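Local coordinates for MdcD (Pseudomonas aeruginosa, PDB 5VIP), which probably serves as the beta subunit of a biotin-independent malonate decarboxylase, taking part in the decarboxylation of a malonyl group carried as a thioester on an acyl carrier protein, at residues S12-G17 against V152-V157; A74-A79 against L114-G119; Y146-A151 against A238-G243; C170-V175 against L220-L225. One frame throughout, in Å; residues are numbered along the deposited sequence.

All four contacts are largely buried and all gather round one mixed sheet, but their chemistry differs. Contact 2, with its centre about 7 Å from the centre of the chain, and contact 4, about 9 Å from it, pair neighbouring parallel strands through backbone hydrogen bonds; contact 4 adds a carboxylate and a water just ahead of the last strand. Contacts 1 and 3, each with its centre about 12 Å from that point, share strand 150-153 and are mainly apolar, their segments sharing no hydrogen bond: a turn packs at the strand's C-terminal end in contact 1, a helix end at its start in contact 3. Strand 150-153 lies between strands 111-115 and 172-176, so it ties all four together.

Contact 1 (S12-G17 against V152-V157); sequences SFTELG and VIAGPV
This is a mainly apolar contact between a turn and the end of a strand: residues 12-17, in the loop joining helix 8-11 to helix 18-25, pack where strand 150-153 gives way to a loop. The two segments share no hydrogen bond. Phe13 CG lies anti to the backbone N (chi1 -177°), which brings the end of the ring near the end of the strand. There the CB of Ala154 meets the ring edge in its plane, 3.6 Å from Phe13 CD2, while Val152 CG1 approaches obliquely at 4.2 Å from Phe13 CE2. Behind the ring the chain forms a type I beta turn from Phe13 to Leu16, combined with an ST motif in which Ser12 OG accepts from Glu15 N at 3.2 Å. Thr14 puts OG1 in the crowded position between its backbone N and carbonyl carbon (chi1 59°), where it hydrogen-bonds to Asp227. The methyl is thereby left beside the backbone N, and Thr14 CG2 presses tightly on Ala154 O at 3.1 Å. That carbonyl has a polar partner in Thr176 OG1. Further along, a cis peptide precedes Pro156, whose CD comes within 4.4 Å of Thr14 O. Arg21 of helix 18-25 bridges the segments, its NH2 hydrogen-bonding to the carbonyl oxygens of both Thr14 and Gly155.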
loop_
_atom_site.group_PDB
_atom_site.type_symbol
_atom_site.label_atom_id
_atom_site.label_comp_id
_atom_site.label_asym_id
_atom_site.label_seq_id
_atom_site.Cartn_x
_atom_site.Cartn_y
_atom_site.Cartn_z
ATOM N N SER B 12 21.177 3.696 23.663
ATOM C CA SER B 12 20.804 3.061 22.399
ATOM C C SER B 12 19.299 3.051 22.162
ATOM O O SER B 12 18.517 2.830 23.085
ATOM C CB SER B 12 21.333 1.623 22.354
ATOM O OG SER B 12 20.701 0.857 21.334
ATOM N N PHE B 13 18.897 3.276 20.916
ATOM C CA PHE B 13 17.486 3.211 20.553
ATOM C C PHE B 13 17.095 1.808 20.088
ATOM O O PHE B 13 16.057 1.275 20.486
ATOM C CB PHE B 13 17.174 4.233 19.457
ATOM C CG PHE B 13 15.728 4.279 19.075
ATOM C CD1 PHE B 13 14.801 4.898 19.909
ATOM C CD2 PHE B 13 15.287 3.713 17.882
ATOM C CE1 PHE B 13 13.453 4.955 19.560
ATOM C CE2 PHE B 13 13.931 3.754 17.531
ATOM C CZ PHE B 13 13.016 4.381 18.376
ATOM N N THR B 14 17.931 1.202 19.257
ATOM C CA THR B 14 17.595 -0.088 18.664
ATOM C C THR B 14 17.511 -1.215 19.704
ATOM O O THR B 14 16.806 -2.200 19.492
ATOM C CB THR B 14 18.611 -0.488 17.600
ATOM O OG1 THR B 14 19.903 -0.556 18.207
ATOM C CG2 THR B 14 18.645 0.538 16.468
ATOM N N GLU B 15 18.221 -1.057 20.820
ATOM C CA GLU B 15 18.197 -2.027 21.916
ATOM C C GLU B 15 16.829 -2.119 22.590
ATOM O O GLU B 15 16.556 -3.075 23.303
ATOM C CB GLU B 15 19.236 -1.667 22.985
ATOM C CG GLU B 15 20.680 -1.992 22.638
ATOM C CD GLU B 15 21.648 -1.652 23.780
ATOM O OE1 GLU B 15 21.199 -1.569 24.952
ATOM O OE2 GLU B 15 22.855 -1.456 23.503
ATOM N N LEU B 16 15.992 -1.103 22.395
ATOM C CA LEU B 16 14.700 -1.033 23.081
ATOM C C LEU B 16 13.641 -1.849 22.359
ATOM O O LEU B 16 13.670 -1.957 21.130
ATOM C CB LEU B 16 14.232 0.420 23.199
ATOM C CG LEU B 16 15.183 1.386 23.913
ATOM C CD1 LEU B 16 14.594 2.790 23.976
ATOM C CD2 LEU B 16 15.481 0.877 25.306
ATOM N N GLY B 17 12.711 -2.430 23.120
ATOM C CA GLY B 17 11.576 -3.112 22.517
ATOM C C GLY B 17 10.618 -2.040 22.041
ATOM O O GLY B 17 10.819 -0.855 22.351
ATOM N N VAL B 152 9.815 5.949 11.408
ATOM C CA VAL B 152 11.137 5.662 11.938
ATOM C C VAL B 152 11.406 4.171 11.720
ATOM O O VAL B 152 10.618 3.310 12.138
ATOM C CB VAL B 152 11.235 6.032 13.436
ATOM C CG1 VAL B 152 12.525 5.531 14.043
ATOM C CG2 VAL B 152 11.096 7.567 13.605
ATOM N N ILE B 153 12.497 3.883 11.022
ATOM C CA ILE B 153 12.914 2.506 10.759
ATOM C C ILE B 153 14.303 2.357 11.365
ATOM O O ILE B 153 15.264 2.925 10.855
ATOM C CB ILE B 153 12.941 2.198 9.257
ATOM C CG1 ILE B 153 11.594 2.560 8.631
ATOM C CG2 ILE B 153 13.283 0.734 9.023
ATOM C CD1 ILE B 153 11.694 2.877 7.174
ATOM N N ALA B 154 14.409 1.656 12.482
ATOM C CA ALA B 154 15.674 1.655 13.213
ATOM C C ALA B 154 16.350 0.297 13.219
ATOM O O ALA B 154 17.524 0.194 13.570
ATOM C CB ALA B 154 15.461 2.130 14.656
ATOM N N GLY B 155 15.634 -0.747 12.821
ATOM C CA GLY B 155 16.162 -2.085 12.983
ATOM C C GLY B 155 15.877 -2.624 14.382
ATOM O O GLY B 155 15.401 -1.893 15.264
ATOM N N PRO B 156 16.214 -3.900 14.618
ATOM C CA PRO B 156 16.991 -4.757 13.707
ATOM C C PRO B 156 16.185 -5.452 12.598
ATOM O O PRO B 156 16.779 -5.932 11.636
ATOM C CB PRO B 156 17.590 -5.798 14.657
ATOM C CG PRO B 156 16.559 -5.927 15.748
ATOM C CD PRO B 156 15.916 -4.567 15.901
ATOM N N VAL B 157 14.865 -5.519 12.719
ATOM C CA VAL B 157 14.071 -6.159 11.681
ATOM C C VAL B 157 14.045 -5.289 10.417
ATOM O O VAL B 157 14.171 -5.789 9.297
ATOM C CB VAL B 157 12.630 -6.443 12.161
ATOM C CG1 VAL B 157 11.777 -6.982 11.031
ATOM C CG2 VAL B 157 12.637 -7.414 13.338
#

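Contact 2 (A74-A79 against L114-G119); sequences AAIEGA and LLLETG
With chi1 at -55° and chi2 at 172°, Ile76 holds CG1 beside its backbone N and CG2 anti to it, so that the extended CD1 branch and the CG2 methyl reach different parts of residues 114-119. The setting is a beta-alpha-beta unit, in which helix 87-105 connects the parallel neighbours 69-76 and 111-115 in the central sheet of a crotonase-type fold. Two nearly straight hydrogen bonds join the strands: Leu115 N donates to Ala74 O at 2.8 Å, and Ile76 N to Leu115 O at 3.0 Å. Side chains match across the pair on each face. Ala74 CB meets Leu114 CD2 at 3.9 Å, on the side where Ala74 also touches Ile93 of the connecting helix; on the other, Ala75 CB lies 3.7 Å from Leu115 CB, beneath helix 18-25. Beyond the paired residues Ile76 takes over: its side chain crosses those of Thr118 and Leu116 obliquely, with Ile76 CD1 3.9 Å from Thr118 CB and 4.1 Å from Leu116 CD2. Glu117 bends at chi2 and leads its carboxylate away, towards the loop after strand 150-153. There OE1 accepts from the backbone N of both Ala154 and Gly155 and OE2 from that of Gly158, a grip that fixes the carboxylate. The buried Glu117 O has no polar partner, and the CG2 methyl of Ile76 sits against it at 3.2 Å.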
loop_
_atom_site.group_PDB
_atom_site.type_symbol
_atom_site.label_atom_id
_atom_site.label_comp_id
_atom_site.label_asym_id
_atom_site.label_seq_id
_atom_site.Cartn_x
_atom_site.Cartn_y
_atom_site.Cartn_z
ATOM N N ALA B 74 2.244 4.428 16.674
ATOM C CA ALA B 74 2.068 2.999 16.484
ATOM C C ALA B 74 3.439 2.386 16.286
ATOM O O ALA B 74 4.196 2.827 15.423
ATOM C CB ALA B 74 1.134 2.698 15.285
ATOM N N ALA B 75 3.763 1.378 17.093
ATOM C CA ALA B 75 5.063 0.724 17.030
ATOM C C ALA B 75 4.877 -0.781 16.882
ATOM O O ALA B 75 4.196 -1.408 17.691
ATOM C CB ALA B 75 5.887 1.031 18.263
ATOM N N ILE B 76 5.486 -1.353 15.851
ATOM C CA ILE B 76 5.377 -2.790 15.621
ATOM C C ILE B 76 6.523 -3.491 16.328
ATOM O O ILE B 76 7.676 -3.054 16.261
ATOM C CB ILE B 76 5.380 -3.121 14.118
ATOM C CG1 ILE B 76 4.262 -2.338 13.422
ATOM C CG2 ILE B 76 5.225 -4.629 13.903
ATOM C CD1 ILE B 76 4.276 -2.431 11.908
ATOM N N GLU B 77 6.196 -4.555 17.044
ATOM C CA GLU B 77 7.211 -5.332 17.734
ATOM C C GLU B 77 7.780 -6.378 16.782
ATOM O O GLU B 77 7.171 -7.426 16.553
ATOM C CB GLU B 77 6.630 -5.992 18.989
ATOM C CG GLU B 77 7.644 -6.828 19.775
ATOM C CD GLU B 77 8.906 -6.047 20.137
ATOM O OE1 GLU B 77 8.869 -5.280 21.128
ATOM O OE2 GLU B 77 9.932 -6.201 19.425
ATOM N N GLY B 78 8.940 -6.074 16.214
ATOM C CA GLY B 78 9.589 -6.962 15.268
ATOM C C GLY B 78 10.071 -8.261 15.883
ATOM O O GLY B 78 10.340 -9.227 15.175
ATOM N N ALA B 79 10.188 -8.292 17.206
ATOM C CA ALA B 79 10.645 -9.502 17.880
ATOM C C ALA B 79 9.525 -10.539 17.986
ATOM O O ALA B 79 9.765 -11.675 18.394
ATOM C CB ALA B 79 11.195 -9.163 19.262
ATOM N N LEU B 114 5.068 6.560 13.285
ATOM C CA LEU B 114 5.070 5.121 13.001
ATOM C C LEU B 114 6.463 4.535 13.193
ATOM O O LEU B 114 7.406 4.940 12.514
ATOM C CB LEU B 114 4.595 4.845 11.563
ATOM C CG LEU B 114 3.215 5.376 11.187
ATOM C CD1 LEU B 114 2.918 5.084 9.700
ATOM C CD2 LEU B 114 2.166 4.724 12.083
ATOM N N LEU B 115 6.574 3.563 14.097
ATOM C CA LEU B 115 7.816 2.824 14.285
ATOM C C LEU B 115 7.694 1.469 13.584
ATOM O O LEU B 115 7.066 0.533 14.102
ATOM C CB LEU B 115 8.112 2.638 15.776
ATOM C CG LEU B 115 8.904 3.733 16.508
ATOM C CD1 LEU B 115 8.535 5.161 16.102
ATOM C CD2 LEU B 115 8.804 3.564 18.020
ATOM N N LEU B 116 8.302 1.366 12.409
ATOM C CA LEU B 116 8.031 0.252 11.503
ATOM C C LEU B 116 9.101 -0.837 11.523
ATOM O O LEU B 116 10.097 -0.759 10.801
ATOM C CB LEU B 116 7.871 0.792 10.078
ATOM C CG LEU B 116 6.730 1.803 9.932
ATOM C CD1 LEU B 116 6.588 2.294 8.494
ATOM C CD2 LEU B 116 5.422 1.198 10.413
ATOM N N GLU B 117 8.888 -1.855 12.350
ATOM C CA GLU B 117 9.757 -3.031 12.366
ATOM C C GLU B 117 8.896 -4.201 11.939
ATOM O O GLU B 117 8.175 -4.756 12.753
ATOM C CB GLU B 117 10.350 -3.277 13.754
ATOM C CG GLU B 117 11.217 -2.125 14.274
ATOM C CD GLU B 117 12.426 -1.857 13.380
ATOM O OE1 GLU B 117 12.712 -0.665 13.089
ATOM O OE2 GLU B 117 13.097 -2.838 12.982
ATOM N N THR B 118 8.944 -4.550 10.663
ATOM C CA THR B 118 7.978 -5.497 10.130
ATOM C C THR B 118 8.479 -6.138 8.840
ATOM O O THR B 118 9.233 -5.534 8.065
ATOM C CB THR B 118 6.614 -4.800 9.893
ATOM O OG1 THR B 118 5.637 -5.758 9.463
ATOM C CG2 THR B 118 6.746 -3.675 8.856
ATOM N N GLY B 119 8.064 -7.380 8.611
ATOM C CA GLY B 119 8.508 -8.105 7.434
ATOM C C GLY B 119 7.416 -8.543 6.476
ATOM O O GLY B 119 7.703 -9.139 5.429
#

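Contact 3 (Y146-A151 against A238-G243); sequences YQPVVA and AYFAKG
Residues 146-151 run from a loop into strand 150-153; Pro148 and Val150 face the end of helix 229-242, while Val149 between them points away. Pro148 is the first to touch the helix end. Its ring lies against the backbone of Gly243, CG coming 3.7 Å from Gly243 C. Gly243 is the first residue to leave the helical conformation, and its positive phi of 84° belongs with glycine; its carbonyl oxygen, close to the Pro148 ring, hydrogen-bonds to Tyr172 OH. The carbonyl of Pro148 points to the edge of the Phe240 ring, Pro148 O lying near the ring plane and 3.3 Å from Phe240 CE1. At Val149, turned from the helix, the backbone N is held by Gln144. Val150 turns back toward it and meets the Phe240 ring. With CG1 anti to the backbone N (chi1 175°), its other methyl, CG2, stands over the centre of one face of the Phe240 ring, a CH-pi contact of 3.6 Å from Val150 CG2 to the ring centroid and only 13° off the ring normal. The same methyl also touches Tyr239 CB at 4.1 Å. Phe240 thus receives a methyl on its face and a carbonyl at its edge, and it further packs on Leu113 of strand 111-115. The arrangement is the helix-on-sheet packing of an alpha/beta fold, here consistent with the crotonase superfamily, with a C-terminal helix end lying over the start of a parallel strand.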
loop_
_atom_site.group_PDB
_atom_site.type_symbol
_atom_site.label_atom_id
_atom_site.label_comp_id
_atom_site.label_asym_id
_atom_site.label_seq_id
_atom_site.Cartn_x
_atom_site.Cartn_y
_atom_site.Cartn_z
ATOM N N TYR B 146 -3.335 17.165 6.415
ATOM C CA TYR B 146 -3.304 18.028 7.602
ATOM C C TYR B 146 -1.952 18.051 8.322
ATOM O O TYR B 146 -1.477 19.105 8.759
ATOM C CB TYR B 146 -4.382 17.578 8.600
ATOM C CG TYR B 146 -5.702 17.255 7.949
ATOM C CD1 TYR B 146 -6.590 18.263 7.599
ATOM C CD2 TYR B 146 -6.058 15.937 7.674
ATOM C CE1 TYR B 146 -7.797 17.971 6.987
ATOM C CE2 TYR B 146 -7.260 15.636 7.069
ATOM C CZ TYR B 146 -8.128 16.657 6.734
ATOM O OH TYR B 146 -9.319 16.350 6.125
ATOM N N GLN B 147 -1.334 16.883 8.464
ATOM C CA GLN B 147 -0.106 16.746 9.259
ATOM C C GLN B 147 0.817 15.717 8.632
ATOM O O GLN B 147 0.343 14.687 8.130
ATOM C CB GLN B 147 -0.427 16.311 10.701
ATOM C CG GLN B 147 -1.286 17.268 11.522
ATOM C CD GLN B 147 -0.595 18.588 11.829
ATOM O OE1 GLN B 147 0.627 18.677 11.854
ATOM N NE2 GLN B 147 -1.385 19.620 12.076
ATOM N N PRO B 148 2.133 15.964 8.676
ATOM C CA PRO B 148 3.086 14.955 8.207
ATOM C C PRO B 148 3.076 13.724 9.120
ATOM O O PRO B 148 2.964 13.864 10.336
ATOM C CB PRO B 148 4.430 15.688 8.283
ATOM C CG PRO B 148 4.232 16.678 9.395
ATOM C CD PRO B 148 2.817 17.156 9.209
ATOM N N VAL B 149 3.154 12.537 8.532
ATOM C CA VAL B 149 3.404 11.319 9.293
ATOM C C VAL B 149 4.901 11.084 9.241
ATOM O O VAL B 149 5.512 11.181 8.176
ATOM C CB VAL B 149 2.660 10.105 8.720
ATOM C CG1 VAL B 149 3.023 8.840 9.498
ATOM C CG2 VAL B 149 1.144 10.356 8.732
ATOM N N VAL B 150 5.500 10.807 10.391
ATOM C CA VAL B 150 6.912 10.482 10.444
ATOM C C VAL B 150 7.043 8.982 10.648
ATOM O O VAL B 150 6.398 8.421 11.525
ATOM C CB VAL B 150 7.629 11.244 11.569
ATOM C CG1 VAL B 150 9.080 10.799 11.678
ATOM C CG2 VAL B 150 7.536 12.753 11.328
ATOM N N ALA B 151 7.868 8.347 9.816
ATOM C CA ALA B 151 8.173 6.925 9.953
ATOM C C ALA B 151 9.615 6.747 10.370
ATOM O O ALA B 151 10.521 7.299 9.749
ATOM C CB ALA B 151 7.922 6.186 8.645
ATOM N N ALA B 238 11.802 17.587 15.271
ATOM C CA ALA B 238 12.169 18.599 14.278
ATOM C C ALA B 238 11.367 18.396 13.001
ATOM O O ALA B 238 10.933 19.356 12.374
ATOM C CB ALA B 238 13.660 18.555 13.982
ATOM N N TYR B 239 11.143 17.139 12.633
ATOM C CA TYR B 239 10.413 16.849 11.406
ATOM C C TYR B 239 8.934 17.156 11.540
ATOM O O TYR B 239 8.345 17.677 10.605
ATOM C CB TYR B 239 10.635 15.400 10.967
ATOM C CG TYR B 239 11.884 15.286 10.127
ATOM C CD1 TYR B 239 11.902 15.763 8.829
ATOM C CD2 TYR B 239 13.063 14.771 10.657
ATOM C CE1 TYR B 239 13.041 15.689 8.051
ATOM C CE2 TYR B 239 14.213 14.702 9.893
ATOM C CZ TYR B 239 14.196 15.162 8.589
ATOM O OH TYR B 239 15.343 15.087 7.818
ATOM N N PHE B 240 8.331 16.865 12.688
ATOM C CA PHE B 240 6.956 17.305 12.914
ATOM C C PHE B 240 6.836 18.824 12.883
ATOM O O PHE B 240 5.877 19.347 12.334
ATOM C CB PHE B 240 6.406 16.780 14.243
ATOM C CG PHE B 240 5.957 15.338 14.169
ATOM C CD1 PHE B 240 4.973 14.960 13.274
ATOM C CD2 PHE B 240 6.524 14.377 14.985
ATOM C CE1 PHE B 240 4.545 13.638 13.190
ATOM C CE2 PHE B 240 6.105 13.046 14.909
ATOM C CZ PHE B 240 5.124 12.679 14.009
ATOM N N ALA B 241 7.803 19.518 13.471
ATOM C CA ALA B 241 7.769 20.990 13.530
ATOM C C ALA B 241 7.945 21.613 12.139
ATOM O O ALA B 241 7.498 22.726 11.870
ATOM C CB ALA B 241 8.837 21.502 14.479
ATOM N N LYS B 242 8.612 20.871 11.270
ATOM C CA LYS B 242 8.806 21.241 9.870
ATOM C C LYS B 242 7.485 21.297 9.099
ATOM O O LYS B 242 7.310 22.134 8.212
ATOM C CB LYS B 242 9.762 20.228 9.244
ATOM C CG LYS B 242 10.284 20.504 7.887
ATOM C CD LYS B 242 11.446 19.542 7.683
ATOM C CE LYS B 242 11.733 19.312 6.223
ATOM N NZ LYS B 242 12.465 20.432 5.600
ATOM N N GLY B 243 6.551 20.411 9.437
ATOM C CA GLY B 243 5.251 20.413 8.781
ATOM C C GLY B 243 5.280 19.647 7.475
ATOM O O GLY B 243 6.279 18.982 7.150
#

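Contact 4 (C170-V175 against L220-L225)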
loop_
_atom_site.group_PDB
_atom_site.type_symbol
_atom_site.label_atom_id
_atom_site.label_comp_id
_atom_site.label_asym_id
_atom_site.label_seq_id
_atom_site.Cartn_x
_atom_site.Cartn_y
_atom_site.Cartn_z
ATOM N N CYS B 170 4.814 8.085 3.646
ATOM C CA CYS B 170 4.996 8.997 4.783
ATOM C C CYS B 170 5.799 10.236 4.391
ATOM O O CYS B 170 6.749 10.134 3.606
ATOM C CB CYS B 170 5.700 8.272 5.937
ATOM S SG CYS B 170 4.628 7.036 6.739
ATOM N N SER B 171 5.428 11.390 4.948
ATOM C CA SER B 171 6.127 12.655 4.679
ATOM C C SER B 171 7.623 12.580 4.922
ATOM O O SER B 171 8.421 13.097 4.136
ATOM C CB SER B 171 5.553 13.787 5.550
ATOM O OG SER B 171 4.217 14.097 5.172
ATOM N N TYR B 172 8.005 11.958 6.033
ATOM C CA TYR B 172 9.421 11.857 6.375
ATOM C C TYR B 172 9.766 10.451 6.813
ATOM O O TYR B 172 9.029 9.853 7.590
ATOM C CB TYR B 172 9.791 12.852 7.486
ATOM C CG TYR B 172 9.440 14.269 7.118
ATOM C CD1 TYR B 172 10.142 14.935 6.117
ATOM C CD2 TYR B 172 8.374 14.919 7.727
ATOM C CE1 TYR B 172 9.804 16.241 5.753
ATOM C CE2 TYR B 172 8.028 16.222 7.379
ATOM C CZ TYR B 172 8.749 16.875 6.392
ATOM O OH TYR B 172 8.394 18.165 6.052
ATOM N N VAL B 173 10.895 9.942 6.318
ATOM C CA VAL B 173 11.385 8.619 6.691
ATOM C C VAL B 173 12.761 8.734 7.334
ATOM O O VAL B 173 13.712 9.231 6.709
ATOM C CB VAL B 173 11.483 7.670 5.468
ATOM C CG1 VAL B 173 12.085 6.336 5.895
ATOM C CG2 VAL B 173 10.112 7.470 4.832
ATOM N N LEU B 174 12.862 8.300 8.585
ATOM C CA LEU B 174 14.115 8.426 9.326
ATOM C C LEU B 174 14.685 7.038 9.538
ATOM O O LEU B 174 13.966 6.124 9.943
ATOM C CB LEU B 174 13.910 9.131 10.680
ATOM C CG LEU B 174 12.951 10.336 10.728
ATOM C CD1 LEU B 174 12.973 11.037 12.093
ATOM C CD2 LEU B 174 13.184 11.298 9.590
ATOM N N VAL B 175 15.972 6.870 9.263
ATOM C CA VAL B 175 16.583 5.555 9.377
ATOM C C VAL B 175 17.887 5.597 10.174
ATOM O O VAL B 175 18.542 6.636 10.271
ATOM C CB VAL B 175 16.868 4.947 7.990
ATOM C CG1 VAL B 175 15.561 4.708 7.213
ATOM C CG2 VAL B 175 17.831 5.854 7.200
ATOM N N LEU B 220 16.063 8.357 -0.656
ATOM C CA LEU B 220 14.849 7.605 -0.324
ATOM C C LEU B 220 14.511 7.648 1.165
ATOM O O LEU B 220 13.435 7.211 1.588
ATOM C CB LEU B 220 15.003 6.152 -0.776
ATOM C CG LEU B 220 15.010 5.950 -2.293
ATOM C CD1 LEU B 220 15.282 4.482 -2.598
ATOM C CD2 LEU B 220 13.686 6.380 -2.917
ATOM N N ALA B 221 15.452 8.138 1.961
ATOM C CA ALA B 221 15.202 8.447 3.365
ATOM C C ALA B 221 15.615 9.888 3.613
ATOM O O ALA B 221 16.538 10.408 2.965
ATOM C CB ALA B 221 15.964 7.496 4.292
ATOM N N ASP B 222 14.948 10.536 4.558
ATOM C CA ASP B 222 15.145 11.960 4.767
ATOM C C ASP B 222 16.249 12.286 5.765
ATOM O O ASP B 222 16.870 13.342 5.690
ATOM C CB ASP B 222 13.830 12.584 5.200
ATOM C CG ASP B 222 12.750 12.395 4.159
ATOM O OD1 ASP B 222 12.762 13.148 3.154
ATOM O OD2 ASP B 222 11.910 11.468 4.318
ATOM N N ALA B 223 16.492 11.381 6.704
ATOM C CA ALA B 223 17.572 11.583 7.656
ATOM C C ALA B 223 18.179 10.244 8.043
ATOM O O ALA B 223 17.479 9.224 8.093
ATOM C CB ALA B 223 17.076 12.327 8.890
ATOM N N TYR B 224 19.478 10.281 8.321
ATOM C CA TYR B 224 20.278 9.133 8.731
ATOM C C TYR B 224 20.703 9.374 10.176
ATOM O O TYR B 224 21.501 10.257 10.435
ATOM C CB TYR B 224 21.486 8.990 7.792
ATOM C CG TYR B 224 22.463 7.878 8.089
ATOM C CD1 TYR B 224 22.061 6.551 8.096
ATOM C CD2 TYR B 224 23.806 8.154 8.320
ATOM C CE1 TYR B 224 22.963 5.530 8.353
ATOM C CE2 TYR B 224 24.716 7.140 8.571
ATOM C CZ TYR B 224 24.291 5.828 8.587
ATOM O OH TYR B 224 25.190 4.810 8.837
ATOM N N LEU B 225 20.164 8.597 11.113
ATOM C CA LEU B 225 20.327 8.892 12.539
ATOM C C LEU B 225 21.304 7.961 13.236
ATOM O O LEU B 225 21.352 6.772 12.933
ATOM C CB LEU B 225 18.977 8.799 13.261
ATOM C CG LEU B 225 17.777 9.491 12.610
ATOM C CD1 LEU B 225 16.531 9.352 13.482
ATOM C CD2 LEU B 225 18.083 10.944 12.325
HETATM O O HOH W 1 10.208 13.976 2.342
#
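The carboxylate of Asp222 stands nearly upright to the Tyr172 ring, their planes 79° apart, with Asp222 CG at the ring edge. The carboxylate lies alongside the start of strand 172-176, which pairs in parallel with 223-225, the outermost strand at this side of the crotonase-type sheet within the chain. Asp222 grips Val173 at both polar backbone atoms: its OD2 accepts from Val173 N at 2.7 Å through the anti lone pair, while its own N donates to Val173 O at 2.8 Å. The carboxylate thus stands in for a strand carbonyl just before regular pairing begins. OD2 also makes a salt bridge with Arg249, which probably favours the ionised form, and a water donates to both Asp222 OD1 and Ser171 O. Regular bonds follow, from Val175 N to Ala223 O and from Leu225 N to Val175 O. On the face packed by Tyr239 of helix 229-242, Leu174 CD2 touches Ala223 CB at 4.1 Å, and the Leu174 and Leu225 side chains cross obliquely, Leu174 CB lying 3.8 Å from Leu225 CD1. On the opposite face Val175 sets CG2 in the crowded position between backbone N and carbonyl carbon, where Val175 CG2 meets Ala221 CB at 3.8 Å.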